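Local coordinates for putative aminopeptidase (Leishmania major, PDB 5NTH), which is probably a manganese-dependent M17 leucyl aminopeptidase, a hexameric enzyme expected to remove residues from the N-termini of peptides, at residues Ser19-Thr24 with Val220-Cys225; His161-Lys166 with Lys172-Gln177; Asp444-Gly449 with Cys456-Tyr461. All blocks are in the same frame, centred on the assembly; numbering follows the deposited sequence.

Contact 1: Ser19-Thr24 with Val220-Cys225; sequences SAYVQT and VDTPPC
Tyr21 and Thr222 meet end-on through their hydroxyls, and this single pair joins an N-terminal helix to the exit of another helix nearly two hundred residues later. Val220 and Asp221 are the last two residues of that second helix; Asp221 bends its carboxylate away from Tyr21, and OD1 accepts a hydrogen bond from the backbone N of Ala523. Thr222 is the first residue to leave helical torsions, and its side chain points at Tyr21. With chi1 at -56°, OG1 stands beside the backbone N, from where it also reaches back to the carbonyl of Arg218. The same hydroxyl accepts a hydrogen bond from Tyr21 OH, with OH and Thr222 OG1 modelled 2.5 Å apart, very short for two hydroxyls, so the exact separation is doubtful. OG1 arrives at the edge of the phenol, near its plane, while the methyl adds van der Waals contact, Thr222 CG2 lying 3.6 Å from Tyr21 CZ. Tyr21 CG is anti to the backbone N (chi1 175°), which carries the phenol across to Thr222. Beyond Thr222 the chain runs through Pro223, Pro224 and Cys225, which pack respectively on Asp371, Arg369 and Val373 of the second subunit. The contact is thus buried between helix 12-26 and the chain leaving helix 203-221; the Tyr21 side chain also touches Arg218, Leu219 and Ile235, the last from helix 229-243.

Contact 2: His161-Lys166 with Lys172-Gln177; sequences HSYTAK and KAYMKQ
Tyr174 lays its ring alongside that of Tyr163, and its atoms can be followed outward in order. CB begins close to the neighbouring phenol, 3.4 Å from Tyr163 CE1, and also lies near the carbonyl oxygen of Thr164. One atom on, CG is still nearest Tyr163 CE1. CD2 then approaches Tyr163 OH at 3.3 Å, and CE2 reaches the methyl of Ala165, 3.9 Å from its CB. The two phenols point the same way with planes only 3° apart, yet they are slid so far that they barely overlap, their centroids being 5.5 Å apart. The second subunit adds to the packing, its Val375 touching Tyr174 and its Val373 touching Tyr163 and Ala165. The backbones of this loop, which links helix 148-156 to strand 181-185, run roughly antiparallel: Lys176 N donates to Ser162 O at 2.9 Å, in the carbonyl plane on a lone pair, whereas the bond from Thr164 N to Tyr174 O is weak. Farther along, Ser162 CB rests against Met175 SD. Two acceptors, Ser162 O and Tyr174 O, are brought within 3.0 Å of each other, a closeness probably made tolerable by the donors each has, Lys176 N for the first and the guanidinium of Arg218 for the second.

Contact 3: Asp444-Gly449 with Cys456-Tyr461; sequences DMISAG and CYPVLY
Helix 444-449 runs nearly antiparallel to strand 456-458, at 158° with the axes approaching to 7.5 Å, and brings Ile446 over Cys456 and Pro458. These elements are the second half of a beta-alpha-beta crossover in the catalytic domain: strand 432-436 leads into helix 439-452, and the chain returns as strand 456-458, parallel to the first and outermost in the sheet within this chain. Ile446 supplies most of the apolar contact. With CG1 beside the backbone N (chi1 -62°) and the next torsion at an unusual -31°, CD1 comes to the strand, 3.6 Å from Cys456 CB. The same methyl lies equally close to the proline ring, with Ile446 CD1 3.6 Å from Pro458 CD, and the two side chains cross at about a right angle. Cys456 turns its side chain up toward the helix; its SG has Met445 CG at 4.2 Å, a looser touch made by the middle of a methionine chain whose end folds away. Gly449 has no side chain to interpose, and its CA lies 4.8 Å from Cys456 CB. The strand also takes part in the assembly: Pro458 CD lies over one face of the Tyr457 ring, offset toward its rim, and Tyr457 and Pro458 each pack on the other's counterpart in the third subunit. At the helix-strand seam a single water donates to Cys456 O at 2.8 Å and, weakly, to Ile446 O at 3.4 Å.

How the contacts relate
Contacts 1 and 2 form one continuous patch, whereas contact 3 belongs to a remote part of the chain. Contact 2 is nested within the loop closed by contact 1, and their centres are 10 Å apart. A probable hydrogen bond joins them, from His161 ND1 to Asp221 OD2 at 2.7 Å, while Thr24 CG2 packs on Ala173 CB at 3.4 Å. Both also reach the second subunit. Contact 3 lies on the opposite side of the chain's centre, about 32 Å from contact 1 and 34 Å from contact 2 between centres, and faces the third subunit instead. All three stand away from the manganese and actinonin sites built around residues such as Lys298, Asp303 and Glu390.

Contact 1: Ser19-Thr24 with Val220-Cys225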
ATOM      1  N   SER A  19       6.287  14.000  40.508  1.00 39.09           N
ATOM      2  CA  SER A  19       7.267  14.519  41.508  1.00 38.17           C
ATOM      3  C   SER A  19       8.216  13.427  42.013  1.00 36.05           C
ATOM      4  O   SER A  19       9.403  13.678  42.218  1.00 37.01           O
ATOM      5  CB  SER A  19       6.573  15.228  42.686  1.00 37.85           C
ATOM      6  OG  SER A  19       6.161  16.552  42.340  1.00 37.38           O
ATOM      7  N   ALA A  20       7.678  12.227  42.168  1.00 34.18           N
ATOM      8  CA  ALA A  20       8.459  11.039  42.510  1.00 34.05           C
ATOM      9  C   ALA A  20       9.310  10.547  41.357  1.00 33.38           C
ATOM     10  O   ALA A  20      10.452  10.143  41.576  1.00 37.09           O
ATOM     11  CB  ALA A  20       7.551   9.907  42.978  1.00 33.24           C
ATOM     12  N   TYR A  21       8.759  10.540  40.149  1.00 31.54           N
ATOM     13  CA  TYR A  21       9.539  10.189  38.956  1.00 30.88           C
ATOM     14  C   TYR A  21      10.736  11.127  38.798  1.00 32.31           C
ATOM     15  O   TYR A  21      11.841  10.691  38.448  1.00 33.76           O
ATOM     16  CB  TYR A  21       8.702  10.232  37.670  1.00 29.22           C
ATOM     17  CG  TYR A  21       9.542   9.978  36.461  1.00 27.42           C
ATOM     18  CD1 TYR A  21       9.877   8.679  36.076  1.00 26.46           C
ATOM     19  CD2 TYR A  21      10.095  11.037  35.762  1.00 27.15           C
ATOM     20  CE1 TYR A  21      10.712   8.446  34.992  1.00 26.23           C
ATOM     21  CE2 TYR A  21      10.927  10.825  34.664  1.00 26.84           C
ATOM     22  CZ  TYR A  21      11.220   9.533  34.277  1.00 26.52           C
ATOM     23  OH  TYR A  21      12.041   9.360  33.201  1.00 26.03           O
ATOM     24  N   VAL A  22      10.516  12.411  39.055  1.00 32.97           N
ATOM     25  CA  VAL A  22      11.594  13.392  38.973  1.00 32.75           C
ATOM     26  C   VAL A  22      12.696  12.987  39.935  1.00 33.16           C
ATOM     27  O   VAL A  22      13.849  12.866  39.532  1.00 33.14           O
ATOM     28  CB  VAL A  22      11.076  14.799  39.267  1.00 33.38           C
ATOM     29  CG1 VAL A  22      12.214  15.784  39.472  1.00 34.46           C
ATOM     30  CG2 VAL A  22      10.199  15.269  38.115  1.00 33.18           C
ATOM     31  N   GLN A  23      12.329  12.711  41.183  1.00 33.23           N
ATOM     32  CA  GLN A  23      13.313  12.304  42.199  1.00 33.45           C
ATOM     33  C   GLN A  23      14.168  11.127  41.794  1.00 32.35           C
ATOM     34  O   GLN A  23      15.377  11.107  42.074  1.00 32.64           O
ATOM     35  CB  GLN A  23      12.641  11.987  43.547  1.00 34.27           C
ATOM     36  CG  GLN A  23      12.132  13.207  44.276  1.00 34.49           C
ATOM     37  CD  GLN A  23      13.083  14.357  44.124  1.00 35.27           C
ATOM     38  OE1 GLN A  23      12.785  15.345  43.430  1.00 36.64           O
ATOM     39  NE2 GLN A  23      14.273  14.212  44.705  1.00 34.97           N
ATOM     40  N   THR A  24      13.557  10.151  41.142  1.00 31.36           N
ATOM     41  CA  THR A  24      14.294   8.941  40.794  1.00 31.54           C
ATOM     42  C   THR A  24      15.330   9.307  39.752  1.00 31.91           C
ATOM     43  O   THR A  24      16.418   8.731  39.719  1.00 33.29           O
ATOM     44  CB  THR A  24      13.391   7.840  40.242  1.00 31.52           C
ATOM     45  OG1 THR A  24      12.829   8.274  38.999  1.00 31.02           O
ATOM     46  CG2 THR A  24      12.267   7.499  41.241  1.00 31.61           C
ATOM     47  N   VAL A 220      15.197   7.924  28.199  1.00 24.07           N
ATOM     48  CA  VAL A 220      14.768   7.443  26.885  1.00 24.31           C
ATOM     49  C   VAL A 220      13.596   6.489  27.003  1.00 24.55           C
ATOM     50  O   VAL A 220      12.560   6.707  26.386  1.00 24.91           O
ATOM     51  CB  VAL A 220      15.936   6.797  26.105  1.00 24.13           C
ATOM     52  CG1 VAL A 220      15.455   6.063  24.876  1.00 23.92           C
ATOM     53  CG2 VAL A 220      16.922   7.868  25.670  1.00 24.08           C
ATOM     54  N   ASP A 221      13.786   5.451  27.810  1.00 25.29           N
ATOM     55  CA  ASP A 221      12.765   4.411  28.075  1.00 25.29           C
ATOM     56  C   ASP A 221      11.458   4.958  28.584  1.00 25.48           C
ATOM     57  O   ASP A 221      10.429   4.411  28.235  1.00 25.90           O
ATOM     58  CB  ASP A 221      13.224   3.403  29.133  1.00 25.15           C
ATOM     59  CG  ASP A 221      14.035   2.228  28.564  1.00 25.59           C
ATOM     60  OD1 ASP A 221      14.084   2.003  27.335  1.00 24.75           O
ATOM     61  OD2 ASP A 221      14.615   1.482  29.400  1.00 26.51           O
ATOM     62  N   THR A 222      11.484   6.000  29.426  1.00 25.54           N
ATOM     63  CA  THR A 222      10.244   6.549  29.988  1.00 25.96           C
ATOM     64  C   THR A 222       9.295   7.026  28.884  1.00 27.42           C
ATOM     65  O   THR A 222       9.714   7.736  27.965  1.00 29.47           O
ATOM     66  CB  THR A 222      10.501   7.735  30.899  1.00 25.44           C
ATOM     67  OG1 THR A 222      11.412   7.343  31.913  1.00 26.73           O
ATOM     68  CG2 THR A 222       9.241   8.194  31.573  1.00 25.12           C
ATOM     69  N   PRO A 223       8.011   6.641  28.954  1.00 27.32           N
ATOM     70  CA  PRO A 223       7.091   7.175  27.978  1.00 26.75           C
ATOM     71  C   PRO A 223       6.783   8.666  28.203  1.00 26.77           C
ATOM     72  O   PRO A 223       6.988   9.179  29.294  1.00 27.40           O
ATOM     73  CB  PRO A 223       5.860   6.324  28.180  1.00 26.78           C
ATOM     74  CG  PRO A 223       5.926   5.897  29.590  1.00 26.65           C
ATOM     75  CD  PRO A 223       7.361   5.710  29.875  1.00 26.70           C
ATOM     76  N   PRO A 224       6.291   9.352  27.168  1.00 26.53           N
ATOM     77  CA  PRO A 224       5.985  10.785  27.157  1.00 26.41           C
ATOM     78  C   PRO A 224       4.792  11.221  27.955  1.00 26.93           C
ATOM     79  O   PRO A 224       4.670  12.394  28.279  1.00 26.29           O
ATOM     80  CB  PRO A 224       5.725  11.082  25.697  1.00 26.59           C
ATOM     81  CG  PRO A 224       5.471   9.771  25.052  1.00 26.50           C
ATOM     82  CD  PRO A 224       5.972   8.689  25.899  1.00 26.62           C
ATOM     83  N   CYS A 225       3.904  10.290  28.265  1.00 28.50           N
ATOM     84  CA  CYS A 225       2.853  10.550  29.267  1.00 29.93           C
ATOM     85  C   CYS A 225       3.474  10.953  30.598  1.00 30.27           C
ATOM     86  O   CYS A 225       2.825  11.588  31.404  1.00 30.48           O
ATOM     87  CB  CYS A 225       1.932   9.326  29.459  1.00 30.15           C
ATOM     88  SG  CYS A 225       2.749   7.734  29.846  1.00 31.78           S
TER

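Contact 2: His161-Lys166 with Lys172-Gln177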
ATOM      1  N   HIS A 161      16.835  -2.857  33.082  1.00 27.24           N
ATOM      2  CA  HIS A 161      16.548  -1.415  32.983  1.00 27.67           C
ATOM      3  C   HIS A 161      15.789  -0.904  34.185  1.00 27.12           C
ATOM      4  O   HIS A 161      14.950  -1.599  34.697  1.00 27.00           O
ATOM      5  CB  HIS A 161      15.766  -1.107  31.704  1.00 27.83           C
ATOM      6  CG  HIS A 161      16.552  -1.351  30.457  1.00 28.54           C
ATOM      7  ND1 HIS A 161      16.421  -0.577  29.328  1.00 28.34           N
ATOM      8  CD2 HIS A 161      17.514  -2.263  30.179  1.00 29.12           C
ATOM      9  CE1 HIS A 161      17.257  -1.012  28.407  1.00 28.69           C
ATOM     10  NE2 HIS A 161      17.925  -2.037  28.896  1.00 29.07           N
ATOM     11  N   SER A 162      16.078   0.323  34.602  1.00 26.81           N
ATOM     12  CA  SER A 162      15.467   0.895  35.788  1.00 26.97           C
ATOM     13  C   SER A 162      14.028   1.333  35.617  1.00 26.93           C
ATOM     14  O   SER A 162      13.296   1.361  36.593  1.00 27.27           O
ATOM     15  CB  SER A 162      16.304   2.048  36.340  1.00 27.40           C
ATOM     16  OG  SER A 162      16.168   3.230  35.595  1.00 28.20           O
ATOM     17  N   TYR A 163      13.644   1.729  34.406  1.00 26.88           N
ATOM     18  CA  TYR A 163      12.248   2.039  34.122  1.00 26.38           C
ATOM     19  C   TYR A 163      11.478   0.758  33.894  1.00 26.74           C
ATOM     20  O   TYR A 163      11.774   0.002  32.939  1.00 26.92           O
ATOM     21  CB  TYR A 163      12.046   2.959  32.903  1.00 25.77           C
ATOM     22  CG  TYR A 163      10.568   3.294  32.711  1.00 24.84           C
ATOM     23  CD1 TYR A 163       9.996   4.351  33.395  1.00 24.41           C
ATOM     24  CD2 TYR A 163       9.727   2.507  31.905  1.00 24.28           C
ATOM     25  CE1 TYR A 163       8.647   4.635  33.276  1.00 24.20           C
ATOM     26  CE2 TYR A 163       8.369   2.805  31.763  1.00 23.94           C
ATOM     27  CZ  TYR A 163       7.834   3.870  32.463  1.00 23.98           C
ATOM     28  OH  TYR A 163       6.487   4.223  32.376  1.00 23.55           O
ATOM     29  N   THR A 164      10.474   0.549  34.749  1.00 27.25           N
ATOM     30  CA  THR A 164       9.476  -0.526  34.571  1.00 27.17           C
ATOM     31  C   THR A 164       8.180  -0.159  35.304  1.00 26.57           C
ATOM     32  O   THR A 164       8.199   0.625  36.255  1.00 24.97           O
ATOM     33  CB  THR A 164      10.049  -1.899  35.021  1.00 27.72           C
ATOM     34  OG1 THR A 164       9.210  -2.971  34.578  1.00 27.81           O
ATOM     35  CG2 THR A 164      10.195  -1.955  36.500  1.00 27.73           C
ATOM     36  N   ALA A 165       7.060  -0.684  34.810  1.00 27.34           N
ATOM     37  CA  ALA A 165       5.760  -0.651  35.528  1.00 27.65           C
ATOM     38  C   ALA A 165       5.210  -2.055  35.879  1.00 27.93           C
ATOM     39  O   ALA A 165       4.122  -2.180  36.477  1.00 28.99           O
ATOM     40  CB  ALA A 165       4.735   0.154  34.739  1.00 27.68           C
ATOM     41  N   LYS A 166       5.965  -3.101  35.540  1.00 27.99           N
ATOM     42  CA  LYS A 166       5.621  -4.462  35.958  1.00 28.43           C
ATOM     43  C   LYS A 166       5.347  -4.568  37.450  1.00 28.46           C
ATOM     44  O   LYS A 166       6.015  -3.927  38.265  1.00 28.33           O
ATOM     45  CB  LYS A 166       6.753  -5.449  35.682  1.00 28.33           C
ATOM     46  CG  LYS A 166       7.117  -5.632  34.221  1.00 28.79           C
ATOM     47  CD  LYS A 166       7.637  -7.050  34.011  1.00 29.28           C
ATOM     48  CE  LYS A 166       8.525  -7.192  32.787  1.00 29.83           C
ATOM     49  NZ  LYS A 166       7.734  -7.198  31.531  1.00 29.87           N
ATOM     50  N   LYS A 172       6.076   2.765  43.046  1.00 34.01           N
ATOM     51  CA  LYS A 172       7.442   3.074  43.455  1.00 34.38           C
ATOM     52  C   LYS A 172       8.165   3.853  42.349  1.00 34.03           C
ATOM     53  O   LYS A 172       9.347   3.613  42.066  1.00 33.69           O
ATOM     54  CB  LYS A 172       8.193   1.767  43.711  1.00 36.17           C
ATOM     55  CG  LYS A 172       7.611   0.880  44.795  1.00 37.32           C
ATOM     56  CD  LYS A 172       8.252  -0.492  44.716  1.00 39.85           C
ATOM     57  CE  LYS A 172       8.104  -1.294  46.011  1.00 42.34           C
ATOM     58  NZ  LYS A 172       7.360  -2.581  45.816  1.00 43.03           N
ATOM     59  N   ALA A 173       7.432   4.763  41.705  1.00 34.26           N
ATOM     60  CA  ALA A 173       8.000   5.724  40.739  1.00 33.31           C
ATOM     61  C   ALA A 173       8.620   5.095  39.507  1.00 32.11           C
ATOM     62  O   ALA A 173       9.583   5.596  38.971  1.00 31.71           O
ATOM     63  CB  ALA A 173       9.004   6.633  41.439  1.00 32.72           C
ATOM     64  N   TYR A 174       8.072   3.989  39.057  1.00 32.30           N
ATOM     65  CA  TYR A 174       8.578   3.347  37.855  1.00 33.34           C
ATOM     66  C   TYR A 174      10.096   3.049  37.937  1.00 33.44           C
ATOM     67  O   TYR A 174      10.786   3.050  36.934  1.00 34.65           O
ATOM     68  CB  TYR A 174       8.221   4.215  36.608  1.00 33.67           C
ATOM     69  CG  TYR A 174       6.733   4.494  36.472  1.00 33.66           C
ATOM     70  CD1 TYR A 174       6.133   5.519  37.200  1.00 34.47           C
ATOM     71  CD2 TYR A 174       5.914   3.722  35.634  1.00 33.93           C
ATOM     72  CE1 TYR A 174       4.763   5.784  37.095  1.00 34.74           C
ATOM     73  CE2 TYR A 174       4.541   3.973  35.526  1.00 33.53           C
ATOM     74  CZ  TYR A 174       3.967   5.008  36.266  1.00 33.54           C
ATOM     75  OH  TYR A 174       2.624   5.294  36.230  1.00 30.72           O
ATOM     76  N   MET A 175      10.607   2.784  39.131  1.00 33.45           N
ATOM     77  CA  MET A 175      12.033   2.660  39.334  1.00 33.97           C
ATOM     78  C   MET A 175      12.353   1.353  40.013  1.00 33.53           C
ATOM     79  O   MET A 175      11.967   1.159  41.146  1.00 32.07           O
ATOM     80  CB  MET A 175      12.505   3.775  40.240  1.00 36.31           C
ATOM     81  CG  MET A 175      13.953   3.663  40.674  1.00 37.88           C
ATOM     82  SD  MET A 175      15.030   3.927  39.260  1.00 42.64           S
ATOM     83  CE  MET A 175      16.536   4.436  40.115  1.00 41.69           C
ATOM     84  N   LYS A 176      13.108   0.498  39.339  1.00 33.30           N
ATOM     85  CA  LYS A 176      13.539  -0.765  39.884  1.00 33.92           C
ATOM     86  C   LYS A 176      15.044  -0.929  39.710  1.00 34.01           C
ATOM     87  O   LYS A 176      15.561  -0.796  38.628  1.00 34.66           O
ATOM     88  CB  LYS A 176      12.825  -1.885  39.173  1.00 35.53           C
ATOM     89  CG  LYS A 176      12.997  -3.262  39.783  1.00 37.23           C
ATOM     90  CD  LYS A 176      12.219  -4.254  38.931  1.00 39.09           C
ATOM     91  CE  LYS A 176      12.810  -5.649  38.933  1.00 40.65           C
ATOM     92  NZ  LYS A 176      12.089  -6.531  39.889  1.00 41.83           N
ATOM     93  N   GLN A 177      15.724  -1.207  40.810  1.00 34.63           N
ATOM     94  CA  GLN A 177      17.170  -1.452  40.865  1.00 35.40           C
ATOM     95  C   GLN A 177      17.385  -2.504  41.957  1.00 35.25           C
ATOM     96  O   GLN A 177      17.851  -2.227  43.066  1.00 33.62           O
ATOM     97  CB  GLN A 177      17.941  -0.163  41.150  1.00 35.43           C
ATOM     98  CG  GLN A 177      18.065   0.709  39.910  1.00 36.44           C
ATOM     99  CD  GLN A 177      19.239   1.671  39.984  1.00 37.44           C
ATOM    100  OE1 GLN A 177      19.443   2.341  41.000  1.00 35.60           O
ATOM    101  NE2 GLN A 177      20.010   1.758  38.890  1.00 38.69           N
TER

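Contact 3: Asp444-Gly449 with Cys456-Tyr461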
ATOM      1  N   ASP A 444      38.210  11.509  14.307  1.00 29.94           N
ATOM      2  CA  ASP A 444      38.255  11.550  15.777  1.00 29.99           C
ATOM      3  C   ASP A 444      36.991  11.032  16.455  1.00 28.56           C
ATOM      4  O   ASP A 444      37.048  10.438  17.526  1.00 29.54           O
ATOM      5  CB  ASP A 444      38.503  12.971  16.290  1.00 30.81           C
ATOM      6  CG  ASP A 444      39.973  13.452  16.108  1.00 32.18           C
ATOM      7  OD1 ASP A 444      40.916  12.649  15.778  1.00 31.29           O
ATOM      8  OD2 ASP A 444      40.151  14.689  16.311  1.00 32.52           O
ATOM      9  N   MET A 445      35.854  11.311  15.857  1.00 27.83           N
ATOM     10  CA  MET A 445      34.610  10.808  16.348  1.00 27.49           C
ATOM     11  C   MET A 445      34.545   9.306  16.080  1.00 26.41           C
ATOM     12  O   MET A 445      34.149   8.570  16.952  1.00 25.17           O
ATOM     13  CB  MET A 445      33.452  11.558  15.724  1.00 28.00           C
ATOM     14  CG  MET A 445      32.125  11.265  16.381  1.00 29.05           C
ATOM     15  SD  MET A 445      31.964  11.810  18.097  1.00 30.93           S
ATOM     16  CE  MET A 445      31.784  13.579  17.975  1.00 30.65           C
ATOM     17  N   ILE A 446      34.990   8.848  14.909  1.00 25.62           N
ATOM     18  CA  ILE A 446      35.019   7.404  14.624  1.00 25.11           C
ATOM     19  C   ILE A 446      35.830   6.685  15.689  1.00 25.19           C
ATOM     20  O   ILE A 446      35.405   5.672  16.248  1.00 25.32           O
ATOM     21  CB  ILE A 446      35.564   7.094  13.215  1.00 24.87           C
ATOM     22  CG1 ILE A 446      34.670   7.700  12.125  1.00 25.61           C
ATOM     23  CG2 ILE A 446      35.688   5.607  12.939  1.00 24.85           C
ATOM     24  CD1 ILE A 446      33.196   7.819  12.418  1.00 25.34           C
ATOM     25  N   SER A 447      36.988   7.245  15.984  1.00 25.40           N
ATOM     26  CA  SER A 447      37.875   6.694  17.000  1.00 25.12           C
ATOM     27  C   SER A 447      37.336   6.728  18.399  1.00 25.03           C
ATOM     28  O   SER A 447      37.652   5.833  19.171  1.00 25.36           O
ATOM     29  CB  SER A 447      39.196   7.439  16.993  1.00 24.66           C
ATOM     30  OG  SER A 447      39.843   7.146  15.778  1.00 24.86           O
ATOM     31  N   ALA A 448      36.579   7.756  18.761  1.00 24.76           N
ATOM     32  CA  ALA A 448      36.025   7.778  20.097  1.00 25.24           C
ATOM     33  C   ALA A 448      34.928   6.710  20.185  1.00 25.56           C
ATOM     34  O   ALA A 448      34.709   6.115  21.220  1.00 25.98           O
ATOM     35  CB  ALA A 448      35.504   9.148  20.433  1.00 25.41           C
ATOM     36  N   GLY A 449      34.298   6.434  19.064  1.00 25.78           N
ATOM     37  CA  GLY A 449      33.379   5.340  18.954  1.00 26.88           C
ATOM     38  C   GLY A 449      34.010   3.974  19.126  1.00 27.88           C
ATOM     39  O   GLY A 449      33.415   3.101  19.731  1.00 28.31           O
ATOM     40  N   CYS A 456      30.207   4.190  15.289  1.00 29.04           N
ATOM     41  CA  CYS A 456      30.128   5.348  14.433  1.00 28.43           C
ATOM     42  C   CYS A 456      30.620   4.993  13.077  1.00 26.86           C
ATOM     43  O   CYS A 456      31.501   4.149  12.938  1.00 24.99           O
ATOM     44  CB  CYS A 456      31.094   6.396  14.907  1.00 29.68           C
ATOM     45  SG  CYS A 456      30.385   7.480  16.081  1.00 34.53           S
ATOM     46  N   TYR A 457      30.110   5.707  12.076  1.00 26.56           N
ATOM     47  CA  TYR A 457      30.621   5.531  10.736  1.00 26.12           C
ATOM     48  C   TYR A 457      30.284   6.741   9.931  1.00 24.78           C
ATOM     49  O   TYR A 457      29.168   7.213  10.035  1.00 24.41           O
ATOM     50  CB  TYR A 457      30.075   4.274  10.092  1.00 26.87           C
ATOM     51  CG  TYR A 457      30.904   3.889   8.936  1.00 28.12           C
ATOM     52  CD1 TYR A 457      32.049   3.141   9.108  1.00 28.98           C
ATOM     53  CD2 TYR A 457      30.595   4.340   7.658  1.00 29.14           C
ATOM     54  CE1 TYR A 457      32.864   2.810   8.020  1.00 30.10           C
ATOM     55  CE2 TYR A 457      31.398   4.028   6.564  1.00 29.95           C
ATOM     56  CZ  TYR A 457      32.532   3.270   6.751  1.00 30.29           C
ATOM     57  OH  TYR A 457      33.302   2.931   5.686  1.00 31.33           O
ATOM     58  N   PRO A 458      31.258   7.258   9.155  1.00 24.17           N
ATOM     59  CA  PRO A 458      31.078   8.427   8.307  1.00 24.03           C
ATOM     60  C   PRO A 458      29.959   8.315   7.292  1.00 22.99           C
ATOM     61  O   PRO A 458      29.809   7.293   6.673  1.00 22.68           O
ATOM     62  CB  PRO A 458      32.419   8.506   7.551  1.00 24.53           C
ATOM     63  CG  PRO A 458      33.412   7.915   8.485  1.00 24.48           C
ATOM     64  CD  PRO A 458      32.651   6.768   9.064  1.00 24.56           C
ATOM     65  N   VAL A 459      29.190   9.367   7.114  1.00 22.65           N
ATOM     66  CA  VAL A 459      28.350   9.440   5.919  1.00 23.14           C
ATOM     67  C   VAL A 459      28.698  10.640   5.043  1.00 22.84           C
ATOM     68  O   VAL A 459      29.175  11.654   5.522  1.00 21.97           O
ATOM     69  CB  VAL A 459      26.833   9.450   6.212  1.00 22.98           C
ATOM     70  CG1 VAL A 459      26.399   8.084   6.686  1.00 23.05           C
ATOM     71  CG2 VAL A 459      26.460  10.566   7.184  1.00 22.93           C
ATOM     72  N   LEU A 460      28.372  10.487   3.765  1.00 22.99           N
ATOM     73  CA  LEU A 460      28.699  11.443   2.731  1.00 23.29           C
ATOM     74  C   LEU A 460      28.561  12.892   3.199  1.00 23.70           C
ATOM     75  O   LEU A 460      27.518  13.271   3.662  1.00 24.06           O
ATOM     76  CB  LEU A 460      27.804  11.189   1.528  1.00 23.05           C
ATOM     77  CG  LEU A 460      28.108  12.029   0.289  1.00 22.95           C
ATOM     78  CD1 LEU A 460      29.522  11.766  -0.231  1.00 23.20           C
ATOM     79  CD2 LEU A 460      27.066  11.789  -0.789  1.00 22.44           C
ATOM     80  N   TYR A 461      29.641  13.675   3.127  1.00 24.33           N
ATOM     81  CA  TYR A 461      29.562  15.129   3.336  1.00 24.63           C
ATOM     82  C   TYR A 461      29.762  15.778   1.960  1.00 25.67           C
ATOM     83  O   TYR A 461      30.841  15.651   1.353  1.00 26.60           O
ATOM     84  CB  TYR A 461      30.611  15.627   4.328  1.00 24.45           C
ATOM     85  CG  TYR A 461      30.557  17.127   4.600  1.00 23.89           C
ATOM     86  CD1 TYR A 461      29.735  17.646   5.581  1.00 23.55           C
ATOM     87  CD2 TYR A 461      31.351  18.023   3.869  1.00 23.89           C
ATOM     88  CE1 TYR A 461      29.690  19.006   5.825  1.00 23.46           C
ATOM     89  CE2 TYR A 461      31.298  19.392   4.089  1.00 23.21           C
ATOM     90  CZ  TYR A 461      30.473  19.863   5.059  1.00 23.13           C
ATOM     91  OH  TYR A 461      30.444  21.177   5.273  1.00 22.63           O
TER
HETATM   92  O   HOH W   1      33.374   3.406  14.817  1.00 27.62           O